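Local coordinates for protein N5-Carboxyaminoimidazole ribonucleotide synthetase (Staphylococcus aureus subsp. aureus, PDB 3ORQ) that catalyses the ATP-dependent conversion of 5-aminoimidazole ribonucleotide and bicarbonate to N5-carboxyaminoimidazole ribonucleotide in purine biosynthesis, as a member of the ATP-grasp superfamily, at residues P228-K233 with D361-E366; S282-D287 with H354-T359; K90-C93 with N97-Q100; M34-V39 with A297-S302. One frame throughout, in Å; residues are numbered along the deposited sequence.

From the N terminus, segment 34-39 comes first and meets its partner 297-302, 258 residues on, in contact 4; inside that span contact 3 closes a short turn between helix 86-95 and the loop after it, which runs beside strand 76-79. Contacts 3 and 4 touch, Pro99 CG lying 3.9 Å from Val298 O. Contact 1 opens at 228-233 and contact 2 at 282-287, both before contact 4 closes, so each crosses it. Contact 2 closes at 354-359, within the span of contact 1, which ends at 361-366; Thr365 OG1 and Thr359 OG1, 2.6 Å apart, probably hydrogen-bond. Contact 4 ties the N-terminal parallel sheet to helix 290-298; contacts 1 and 2 join the ATP-grasp and C-terminal regions.

Contact 1 of 4, residues P228-K233 with D361-E366; sequences PARIDK and DVNQTE
Arg230 reaches across to helix 362-372 and meets Glu366 end-on, one terminal nitrogen to each carboxylate oxygen: NH2 of Arg230 lies 2.9 Å from OE1 of Glu366, and NH1 of Arg230 is equally close to OE2 of Glu366. This two-nitrogen salt bridge is not coplanar. The oxygens stay near the guanidinium plane, but the nitrogens come from above the carboxylate, and the two planes are 58° apart. NH1 of Arg230 also donates to OD1 of Asn363 at 2.9 Å, with a nearly straight 163° angle at the hydrogen; again the donor stands above the acceptor's plane. Held by two bonds, NH1 should fix the rotation of the guanidinium. An extended Glu366 chain, CG anti to the backbone N (chi1 -176°), brings the carboxylate out to it. Val362, one turn earlier, offers CG1 at 4.5 Å from NH1 of Arg230. NH2 of Arg230 also makes a salt bridge to Glu214, and OE1 of Glu366 one to Lys224. The network ties the ATP-grasp region to the C-terminal region, fastening the loop between strand 221-227 and helix 234-245 to the start of helix 362-372, whose Val362 and Glu366 side chains rest on Ile226 of strand 221-227.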
loop_
_atom_site.group_PDB
_atom_site.type_symbol
_atom_site.label_atom_id
_atom_site.label_comp_id
_atom_site.label_asym_id
_atom_site.label_seq_id
_atom_site.Cartn_x
_atom_site.Cartn_y
_atom_site.Cartn_z
ATOM N N PRO A 228 18.786 -6.096 -6.351
ATOM C CA PRO A 228 18.833 -6.938 -7.544
ATOM C C PRO A 228 19.672 -8.180 -7.318
ATOM O O PRO A 228 20.659 -8.127 -6.551
ATOM C CB PRO A 228 19.512 -6.027 -8.592
ATOM C CG PRO A 228 20.387 -5.115 -7.818
ATOM C CD PRO A 228 19.700 -4.936 -6.460
ATOM N N ALA A 229 19.283 -9.287 -7.960
ATOM C CA ALA A 229 20.055 -10.541 -7.869
ATOM C C ALA A 229 21.550 -10.280 -8.208
ATOM O O ALA A 229 21.878 -9.649 -9.221
ATOM C CB ALA A 229 19.466 -11.588 -8.786
ATOM N N ARG A 230 22.444 -10.719 -7.327
ATOM C CA ARG A 230 23.889 -10.517 -7.509
ATOM C C ARG A 230 24.553 -11.398 -8.603
ATOM O O ARG A 230 25.769 -11.452 -8.707
ATOM C CB ARG A 230 24.633 -10.679 -6.174
ATOM C CG ARG A 230 24.269 -9.614 -5.143
ATOM C CD ARG A 230 24.675 -10.020 -3.741
ATOM N NE ARG A 230 24.120 -11.301 -3.296
ATOM C CZ ARG A 230 24.073 -11.679 -2.021
ATOM N NH1 ARG A 230 24.527 -10.861 -1.090
ATOM N NH2 ARG A 230 23.575 -12.864 -1.666
ATOM N N ILE A 231 23.751 -12.065 -9.419
ATOM C CA ILE A 231 24.253 -12.798 -10.567
ATOM C C ILE A 231 23.445 -12.409 -11.822
ATOM O O ILE A 231 22.218 -12.354 -11.800
ATOM C CB ILE A 231 24.218 -14.296 -10.289
ATOM C CG1 ILE A 231 24.504 -15.104 -11.542
ATOM C CG2 ILE A 231 22.892 -14.715 -9.676
ATOM C CD1 ILE A 231 24.656 -16.574 -11.234
ATOM N N ASP A 232 24.142 -12.128 -12.917
ATOM C CA ASP A 232 23.493 -11.611 -14.110
ATOM C C ASP A 232 22.869 -12.720 -14.937
ATOM O O ASP A 232 23.560 -13.394 -15.699
ATOM C CB ASP A 232 24.503 -10.821 -14.944
ATOM C CG ASP A 232 23.878 -10.192 -16.179
ATOM O OD1 ASP A 232 22.675 -9.804 -16.135
ATOM O OD2 ASP A 232 24.611 -10.077 -17.196
ATOM N N LYS A 233 21.563 -12.912 -14.792
ATOM C CA LYS A 233 20.844 -13.932 -15.556
ATOM C C LYS A 233 19.552 -13.401 -16.176
ATOM O O LYS A 233 18.784 -14.162 -16.779
ATOM C CB LYS A 233 20.560 -15.161 -14.673
ATOM C CG LYS A 233 21.748 -16.118 -14.435
ATOM C CD LYS A 233 22.237 -16.693 -15.777
ATOM C CE LYS A 233 23.330 -17.736 -15.560
ATOM N NZ LYS A 233 23.738 -18.367 -16.852
ATOM N N ASP A 361 23.397 -0.987 0.668
ATOM C CA ASP A 361 24.473 -1.940 0.804
ATOM C C ASP A 361 23.903 -3.310 1.124
ATOM O O ASP A 361 23.878 -3.761 2.276
ATOM C CB ASP A 361 25.503 -1.489 1.842
ATOM C CG ASP A 361 26.776 -2.365 1.828
ATOM O OD1 ASP A 361 26.736 -3.502 1.302
ATOM O OD2 ASP A 361 27.820 -1.910 2.341
ATOM N N VAL A 362 23.473 -3.980 0.070
ATOM C CA VAL A 362 22.827 -5.283 0.171
ATOM C C VAL A 362 23.705 -6.304 0.892
ATOM O O VAL A 362 23.236 -7.041 1.754
ATOM C CB VAL A 362 22.439 -5.789 -1.237
ATOM C CG1 VAL A 362 22.022 -7.181 -1.166
ATOM C CG2 VAL A 362 21.278 -4.897 -1.868
ATOM N N ASN A 363 24.984 -6.360 0.537
ATOM C CA ASN A 363 25.865 -7.378 1.121
ATOM C C ASN A 363 25.992 -7.239 2.634
ATOM O O ASN A 363 25.944 -8.228 3.346
ATOM C CB ASN A 363 27.211 -7.430 0.409
ATOM C CG ASN A 363 27.085 -7.970 -1.020
ATOM O OD1 ASN A 363 26.007 -8.381 -1.444
ATOM N ND2 ASN A 363 28.163 -7.946 -1.762
ATOM N N GLN A 364 26.067 -6.001 3.107
ATOM C CA GLN A 364 26.076 -5.722 4.524
ATOM C C GLN A 364 24.736 -6.062 5.176
ATOM O O GLN A 364 24.695 -6.824 6.153
ATOM C CB GLN A 364 26.403 -4.265 4.779
ATOM C CG GLN A 364 26.458 -3.937 6.262
ATOM C CD GLN A 364 27.509 -4.764 6.998
ATOM O OE1 GLN A 364 28.706 -4.545 6.837
ATOM N NE2 GLN A 364 27.063 -5.720 7.797
ATOM N N THR A 365 23.642 -5.506 4.638
ATOM C CA THR A 365 22.316 -5.846 5.129
ATOM C C THR A 365 22.131 -7.362 5.214
ATOM O O THR A 365 21.566 -7.862 6.185
ATOM C CB THR A 365 21.203 -5.284 4.244
ATOM O OG1 THR A 365 21.257 -3.849 4.260
ATOM C CG2 THR A 365 19.840 -5.788 4.746
ATOM N N GLU A 366 22.612 -8.085 4.202
ATOM C CA GLU A 366 22.525 -9.543 4.214
ATOM C C GLU A 366 23.192 -10.119 5.469
ATOM O O GLU A 366 22.617 -10.998 6.129
ATOM C CB GLU A 366 23.152 -10.167 2.961
ATOM C CG GLU A 366 22.978 -11.682 2.945
ATOM C CD GLU A 366 23.660 -12.351 1.783
ATOM O OE1 GLU A 366 23.012 -13.198 1.140
ATOM O OE2 GLU A 366 24.843 -12.056 1.521
#

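Contact 2 of 4, residues S282-D287 with H354-T359; sequences SIEACD and HMTVLT
The short helix 282-285 packs beside strand 351-358, with CA of Ala285 6.8 Å from CA of Leu358 and CA of Glu284 7.3 Å from CA of Thr356. A one-turn helix of the ATP-grasp region thus lies on one face of the eight-stranded antiparallel sheet that the ATP-grasp and C-terminal regions share. His354, Thr356 and Leu358 occur at every second position of the strand and direct their CB atoms to the helix. Leu358 supplies the apolar part: its CD2 branch lies 3.8 Å from CB of Ala285 and also approaches CB of Glu284, while CD1 faces the carbonyl O of Glu284. Leu358 also packs on Asp287 of the second subunit. The Glu284 chain bends at chi2 (78°), folding its carboxylate back over Thr356, where OE1 of Glu284 is 3.6 Å from CB of Thr356. The other oxygen, OE2, is bonded to His339 of the adjoining strand 338-340. A single water completes the polar end, donating to OE1 of Glu284 at 2.6 Å, accepting from OG1 of Thr356 at 3.1 Å and meeting NE2 of His354 at 2.8 Å, in the plane of the imidazole ring.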
loop_
_atom_site.group_PDB
_atom_site.type_symbol
_atom_site.label_atom_id
_atom_site.label_comp_id
_atom_site.label_asym_id
_atom_site.label_seq_id
_atom_site.Cartn_x
_atom_site.Cartn_y
_atom_site.Cartn_z
ATOM N N SER A 282 8.631 -5.860 -3.805
ATOM C CA SER A 282 8.298 -4.839 -4.822
ATOM C C SER A 282 7.295 -3.826 -4.280
ATOM O O SER A 282 7.111 -2.713 -4.829
ATOM C CB SER A 282 7.712 -5.508 -6.076
ATOM O OG SER A 282 6.518 -6.200 -5.767
ATOM N N ILE A 283 6.632 -4.192 -3.191
ATOM C CA ILE A 283 5.734 -3.207 -2.558
ATOM C C ILE A 283 6.533 -1.992 -2.122
ATOM O O ILE A 283 6.147 -0.895 -2.395
ATOM C CB ILE A 283 4.972 -3.774 -1.383
ATOM C CG1 ILE A 283 3.903 -4.717 -1.884
ATOM C CG2 ILE A 283 4.285 -2.654 -0.596
ATOM C CD1 ILE A 283 3.442 -5.724 -0.797
ATOM N N GLU A 284 7.637 -2.180 -1.416
ATOM C CA GLU A 284 8.393 -0.996 -0.971
ATOM C C GLU A 284 9.427 -0.504 -1.986
ATOM O O GLU A 284 9.713 0.709 -2.059
ATOM C CB GLU A 284 9.100 -1.277 0.353
ATOM C CG GLU A 284 8.163 -1.314 1.599
ATOM C CD GLU A 284 7.424 -2.617 1.681
ATOM O OE1 GLU A 284 7.837 -3.534 0.947
ATOM O OE2 GLU A 284 6.418 -2.722 2.423
ATOM N N ALA A 285 9.989 -1.430 -2.758
ATOM C CA ALA A 285 11.228 -1.147 -3.534
ATOM C C ALA A 285 11.017 -0.706 -4.976
ATOM O O ALA A 285 11.928 -0.127 -5.577
ATOM C CB ALA A 285 12.136 -2.342 -3.486
ATOM N N CYS A 286 9.825 -0.927 -5.521
ATOM C CA CYS A 286 9.572 -0.655 -6.978
ATOM C C CYS A 286 8.537 0.411 -7.126
ATOM O O CYS A 286 7.813 0.713 -6.169
ATOM C CB CYS A 286 9.086 -1.923 -7.725
ATOM S SG CYS A 286 10.295 -3.267 -7.779
ATOM N N ASP A 287 8.418 0.954 -8.330
ATOM C CA ASP A 287 7.409 1.984 -8.562
ATOM C C ASP A 287 6.023 1.364 -8.765
ATOM O O ASP A 287 5.001 2.083 -8.777
ATOM C CB ASP A 287 7.808 2.888 -9.744
ATOM C CG ASP A 287 8.228 2.100 -10.992
ATOM O OD1 ASP A 287 8.320 0.851 -10.937
ATOM O OD2 ASP A 287 8.477 2.729 -12.044
ATOM N N HIS A 354 6.217 -10.781 6.653
ATOM C CA HIS A 354 7.555 -10.608 6.110
ATOM C C HIS A 354 8.043 -9.193 6.430
ATOM O O HIS A 354 7.287 -8.306 6.880
ATOM C CB HIS A 354 7.590 -10.887 4.600
ATOM C CG HIS A 354 6.850 -9.862 3.775
ATOM N ND1 HIS A 354 5.519 -9.989 3.443
ATOM C CD2 HIS A 354 7.270 -8.702 3.205
ATOM C CE1 HIS A 354 5.142 -8.949 2.711
ATOM N NE2 HIS A 354 6.184 -8.141 2.571
HETATM N N MSE A 355 9.326 -8.988 6.199
HETATM C CA MSE A 355 9.914 -7.705 6.399
HETATM C C MSE A 355 10.750 -7.365 5.172
HETATM O O MSE A 355 11.357 -8.235 4.541
HETATM C CB MSE A 355 10.753 -7.682 7.690
HETATM C CG MSE A 355 11.727 -8.816 7.861
HETATM SE SE MSE A 355 12.746 -8.562 9.524
HETATM C CE MSE A 355 11.334 -8.232 10.610
ATOM N N THR A 356 10.760 -6.097 4.827
ATOM C CA THR A 356 11.513 -5.665 3.680
ATOM C C THR A 356 12.400 -4.523 4.114
ATOM O O THR A 356 11.907 -3.463 4.577
ATOM C CB THR A 356 10.585 -5.171 2.580
ATOM O OG1 THR A 356 9.787 -6.277 2.137
ATOM C CG2 THR A 356 11.393 -4.597 1.390
ATOM N N VAL A 357 13.693 -4.741 3.950
ATOM C CA VAL A 357 14.688 -3.782 4.349
ATOM C C VAL A 357 15.263 -3.114 3.106
ATOM O O VAL A 357 15.977 -3.714 2.342
ATOM C CB VAL A 357 15.799 -4.473 5.150
ATOM C CG1 VAL A 357 16.670 -3.466 5.802
ATOM C CG2 VAL A 357 15.195 -5.452 6.218
ATOM N N LEU A 358 14.956 -1.852 2.916
ATOM C CA LEU A 358 15.526 -1.124 1.796
ATOM C C LEU A 358 16.934 -0.780 2.170
ATOM O O LEU A 358 17.185 -0.389 3.301
ATOM C CB LEU A 358 14.724 0.144 1.512
ATOM C CG LEU A 358 13.258 -0.087 1.096
ATOM C CD1 LEU A 358 12.551 1.256 0.807
ATOM C CD2 LEU A 358 13.201 -1.009 -0.134
ATOM N N THR A 359 17.864 -0.944 1.234
ATOM C CA THR A 359 19.288 -0.763 1.575
ATOM C C THR A 359 20.130 -0.336 0.367
ATOM O O THR A 359 19.870 -0.767 -0.761
ATOM C CB THR A 359 19.866 -2.076 2.151
ATOM O OG1 THR A 359 21.227 -1.895 2.584
ATOM C CG2 THR A 359 19.801 -3.184 1.108
HETATM O O HOH W 1 6.895 -5.931 1.001
#

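Contact 3 of 4, residues K90-C93 with N97-Q100; sequences KLLC and NIPQ
Ile98 is the side chain that reaches back to Leu92 and Cys93, and its course from backbone to tip gives the whole apolar contact. At the root, CB of Ile98 lies 4.0 Å from SG of Cys93, so the sulfur rests against the branch point. CG1 of Ile98 comes next, its nearest atom across the contact being CA of Cys93 at 4.2 Å. It is turned anti to the carbonyl carbon (chi1 -44°), and with chi2 extended (-172°) the chain runs on to the helix. The tip, CD1 of Ile98, settles 3.7 Å from CB of Leu92 and 3.8 Å from the backbone N of Cys93, touching the last turn of helix 86-95. The chain leaves helix 86-95 and runs back alongside strand 76-79, in the Rossmann-like preATP-grasp region with its parallel sheet; there Ile98 packs on Ile77, while Leu92 packs on Leu67 of helix 64-73. The two backbones approach to 5.4 Å between CA of Cys93 and CA of Ile98, without a direct hydrogen bond. A water bridges them instead, donating to O of Cys93 and accepting from N of Ile98, both at 2.9 Å.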
loop_
_atom_site.group_PDB
_atom_site.type_symbol
_atom_site.label_atom_id
_atom_site.label_comp_id
_atom_site.label_asym_id
_atom_site.label_seq_id
_atom_site.Cartn_x
_atom_site.Cartn_y
_atom_site.Cartn_z
ATOM N N LYS A 90 -12.622 -24.454 -15.322
ATOM C CA LYS A 90 -13.040 -24.461 -16.735
ATOM C C LYS A 90 -14.529 -24.110 -16.866
ATOM O O LYS A 90 -14.878 -23.205 -17.590
ATOM C CB LYS A 90 -12.677 -25.787 -17.450
ATOM C CG LYS A 90 -13.167 -25.870 -18.888
ATOM C CD LYS A 90 -12.656 -27.109 -19.619
ATOM C CE LYS A 90 -13.245 -27.212 -21.062
ATOM N NZ LYS A 90 -14.716 -27.539 -21.033
ATOM N N LEU A 91 -15.385 -24.802 -16.123
ATOM C CA LEU A 91 -16.789 -24.422 -16.027
ATOM C C LEU A 91 -17.024 -22.928 -15.736
ATOM O O LEU A 91 -17.893 -22.329 -16.321
ATOM C CB LEU A 91 -17.481 -25.225 -14.936
ATOM C CG LEU A 91 -17.719 -26.691 -15.266
ATOM C CD1 LEU A 91 -18.756 -27.237 -14.276
ATOM C CD2 LEU A 91 -18.145 -26.902 -16.757
ATOM N N LEU A 92 -16.248 -22.352 -14.831
ATOM C CA LEU A 92 -16.383 -20.950 -14.446
ATOM C C LEU A 92 -15.900 -19.984 -15.538
ATOM O O LEU A 92 -16.528 -18.964 -15.752
ATOM C CB LEU A 92 -15.602 -20.675 -13.171
ATOM C CG LEU A 92 -16.203 -20.966 -11.803
ATOM C CD1 LEU A 92 -15.193 -20.494 -10.754
ATOM C CD2 LEU A 92 -17.588 -20.296 -11.568
ATOM N N CYS A 93 -14.801 -20.324 -16.224
ATOM C CA CYS A 93 -14.267 -19.509 -17.309
ATOM C C CYS A 93 -15.281 -19.421 -18.390
ATOM O O CYS A 93 -15.354 -18.412 -19.084
ATOM C CB CYS A 93 -13.031 -20.145 -17.946
ATOM S SG CYS A 93 -11.650 -20.082 -16.914
ATOM N N ASN A 97 -16.160 -13.997 -16.447
ATOM C CA ASN A 97 -14.952 -13.383 -17.004
ATOM C C ASN A 97 -13.702 -13.681 -16.167
ATOM O O ASN A 97 -13.529 -13.125 -15.036
ATOM C CB ASN A 97 -15.162 -11.880 -17.161
ATOM C CG ASN A 97 -13.930 -11.176 -17.673
ATOM O OD1 ASN A 97 -13.260 -11.678 -18.559
ATOM N ND2 ASN A 97 -13.611 -10.020 -17.099
ATOM N N ILE A 98 -12.863 -14.562 -16.712
ATOM C CA ILE A 98 -11.624 -15.003 -16.063
ATOM C C ILE A 98 -10.524 -15.042 -17.139
ATOM O O ILE A 98 -10.235 -16.095 -17.715
ATOM C CB ILE A 98 -11.762 -16.407 -15.420
ATOM C CG1 ILE A 98 -13.106 -16.535 -14.642
ATOM C CG2 ILE A 98 -10.542 -16.753 -14.475
ATOM C CD1 ILE A 98 -13.236 -17.852 -13.802
ATOM N N PRO A 99 -9.920 -13.891 -17.418
ATOM C CA PRO A 99 -8.971 -13.808 -18.503
ATOM C C PRO A 99 -7.776 -14.738 -18.280
ATOM O O PRO A 99 -7.113 -15.107 -19.237
ATOM C CB PRO A 99 -8.530 -12.350 -18.483
ATOM C CG PRO A 99 -9.570 -11.631 -17.728
ATOM C CD PRO A 99 -10.125 -12.594 -16.747
ATOM N N GLN A 100 -7.516 -15.107 -17.026
ATOM C CA GLN A 100 -6.459 -16.083 -16.712
ATOM C C GLN A 100 -6.715 -17.493 -17.236
ATOM O O GLN A 100 -5.763 -18.283 -17.381
ATOM C CB GLN A 100 -6.230 -16.133 -15.191
ATOM C CG GLN A 100 -5.411 -14.988 -14.661
ATOM C CD GLN A 100 -5.398 -14.984 -13.143
ATOM O OE1 GLN A 100 -6.427 -14.739 -12.500
ATOM N NE2 GLN A 100 -4.240 -15.299 -12.561
HETATM O O HOH W 2 -13.569 -16.105 -19.089
#

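Contact 4 of 4, residues M34-V39 with A297-S302; sequences MGYKVV and AVTGQS
Tyr36 and Thr299 face each other across well-separated backbones, 9.4 Å between CA of Tyr36 and CA of Thr299, and side chains bridge the interval with no direct hydrogen bond across it. Both sit in turns that follow a helix, each built on a glycine with positive phi: Gly35 and Gly300 both form Schellman motifs. The Tyr36 and Thr299 side chains extend from opposite directions. The methyl CG2 of Thr299 sits over one face of the Tyr36 ring, 4.0 Å from its centroid and 19° off the ring normal, a CH-pi contact displaced toward the rim that carries the hydroxyl. CG2 owes this place to the Thr299 rotamer (chi1 58°), which directs OG1 between the backbone N and carbonyl carbon; there OG1 bonds back to O of Ile295 in the preceding helical turn. The phenol oxygen is committed elsewhere as well, to O of Leu9. Gln301 comes near with NE2 3.8 Å from OH of Tyr36, but that amide is folded back by a bend at chi2 (-63°) and donates to O of Thr299 at 3.1 Å from NE2 of Gln301. Tyr36 and Thr299 thus join the turn between helix 22-33 and strand 37-42 to the C-terminal end of helix 290-298; Ile15 of strand 14-18, neighbour of 37-42 in the Rossmann-like parallel sheet, touches both, and Ile295 of helix 290-298 packs on Tyr36.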
loop_
_atom_site.group_PDB
_atom_site.type_symbol
_atom_site.label_atom_id
_atom_site.label_comp_id
_atom_site.label_asym_id
_atom_site.label_seq_id
_atom_site.Cartn_x
_atom_site.Cartn_y
_atom_site.Cartn_z
HETATM N N MSE A 34 -7.166 1.257 -5.803
HETATM C CA MSE A 34 -7.532 1.664 -7.175
HETATM C C MSE A 34 -9.034 1.860 -7.381
HETATM O O MSE A 34 -9.467 2.231 -8.477
HETATM C CB MSE A 34 -7.020 0.634 -8.199
HETATM C CG MSE A 34 -5.528 0.711 -8.436
HETATM SE SE MSE A 34 -4.823 -0.743 -9.549
HETATM C CE MSE A 34 -2.953 -0.433 -9.040
ATOM N N GLY A 35 -9.830 1.580 -6.358
ATOM C CA GLY A 35 -11.283 1.822 -6.459
ATOM C C GLY A 35 -12.118 0.673 -7.036
ATOM O O GLY A 35 -13.222 0.912 -7.513
ATOM N N TYR A 36 -11.592 -0.554 -6.986
ATOM C CA TYR A 36 -12.364 -1.767 -7.285
ATOM C C TYR A 36 -12.934 -2.358 -5.983
ATOM O O TYR A 36 -12.327 -2.244 -4.909
ATOM C CB TYR A 36 -11.476 -2.819 -7.983
ATOM C CG TYR A 36 -11.037 -2.341 -9.341
ATOM C CD1 TYR A 36 -11.887 -2.441 -10.422
ATOM C CD2 TYR A 36 -9.799 -1.739 -9.527
ATOM C CE1 TYR A 36 -11.527 -1.972 -11.662
ATOM C CE2 TYR A 36 -9.418 -1.257 -10.783
ATOM C CZ TYR A 36 -10.313 -1.357 -11.838
ATOM O OH TYR A 36 -9.985 -0.904 -13.093
ATOM N N LYS A 37 -14.100 -2.971 -6.076
ATOM C CA LYS A 37 -14.654 -3.656 -4.941
ATOM C C LYS A 37 -14.116 -5.068 -4.947
ATOM O O LYS A 37 -13.706 -5.580 -5.991
ATOM C CB LYS A 37 -16.176 -3.650 -4.996
ATOM C CG LYS A 37 -16.753 -2.249 -5.077
ATOM C CD LYS A 37 -18.255 -2.369 -5.350
ATOM C CE LYS A 37 -18.914 -0.995 -5.464
ATOM N NZ LYS A 37 -18.852 -0.344 -4.152
ATOM N N VAL A 38 -14.110 -5.708 -3.786
ATOM C CA VAL A 38 -13.502 -7.026 -3.693
ATOM C C VAL A 38 -14.443 -7.995 -3.010
ATOM O O VAL A 38 -14.891 -7.735 -1.897
ATOM C CB VAL A 38 -12.207 -6.986 -2.854
ATOM C CG1 VAL A 38 -11.687 -8.417 -2.625
ATOM C CG2 VAL A 38 -11.126 -6.129 -3.540
ATOM N N VAL A 39 -14.704 -9.126 -3.673
ATOM C CA VAL A 39 -15.380 -10.270 -3.047
ATOM C C VAL A 39 -14.362 -11.407 -2.908
ATOM O O VAL A 39 -13.680 -11.764 -3.866
ATOM C CB VAL A 39 -16.579 -10.746 -3.902
ATOM C CG1 VAL A 39 -17.203 -11.959 -3.285
ATOM C CG2 VAL A 39 -17.630 -9.647 -3.957
ATOM N N ALA A 297 -3.573 -5.818 -14.910
ATOM C CA ALA A 297 -3.639 -6.873 -15.928
ATOM C C ALA A 297 -5.023 -7.481 -16.027
ATOM O O ALA A 297 -5.684 -7.487 -17.055
ATOM C CB ALA A 297 -2.632 -7.954 -15.577
ATOM N N VAL A 298 -5.473 -7.957 -14.893
ATOM C CA VAL A 298 -6.704 -8.709 -14.793
ATOM C C VAL A 298 -7.913 -7.837 -15.120
ATOM O O VAL A 298 -8.929 -8.348 -15.641
ATOM C CB VAL A 298 -6.670 -9.343 -13.378
ATOM C CG1 VAL A 298 -7.826 -8.978 -12.470
ATOM C CG2 VAL A 298 -6.227 -10.782 -13.449
ATOM N N THR A 299 -7.832 -6.526 -14.828
ATOM C CA THR A 299 -8.949 -5.618 -15.143
ATOM C C THR A 299 -8.786 -5.064 -16.558
ATOM O O THR A 299 -9.590 -4.227 -17.009
ATOM C CB THR A 299 -9.069 -4.435 -14.130
ATOM O OG1 THR A 299 -7.831 -3.677 -14.110
ATOM C CG2 THR A 299 -9.380 -4.968 -12.685
ATOM N N GLY A 300 -7.752 -5.539 -17.257
ATOM C CA GLY A 300 -7.587 -5.255 -18.695
ATOM C C GLY A 300 -7.007 -3.862 -18.989
ATOM O O GLY A 300 -7.194 -3.363 -20.086
ATOM N N GLN A 301 -6.310 -3.255 -18.011
ATOM C CA GLN A 301 -5.677 -1.941 -18.202
ATOM C C GLN A 301 -4.321 -2.088 -18.888
ATOM O O GLN A 301 -3.774 -3.178 -18.958
ATOM C CB GLN A 301 -5.459 -1.235 -16.858
ATOM C CG GLN A 301 -6.688 -1.241 -15.862
ATOM C CD GLN A 301 -7.836 -0.516 -16.405
ATOM O OE1 GLN A 301 -7.780 0.697 -16.597
ATOM N NE2 GLN A 301 -8.904 -1.241 -16.701
ATOM N N SER A 302 -3.768 -0.992 -19.367
ATOM C CA SER A 302 -2.366 -0.991 -19.820
ATOM C C SER A 302 -1.417 -1.215 -18.660
ATOM O O SER A 302 -1.710 -0.767 -17.517
ATOM C CB SER A 302 -1.984 0.304 -20.533
ATOM O OG SER A 302 -2.819 0.468 -21.671
#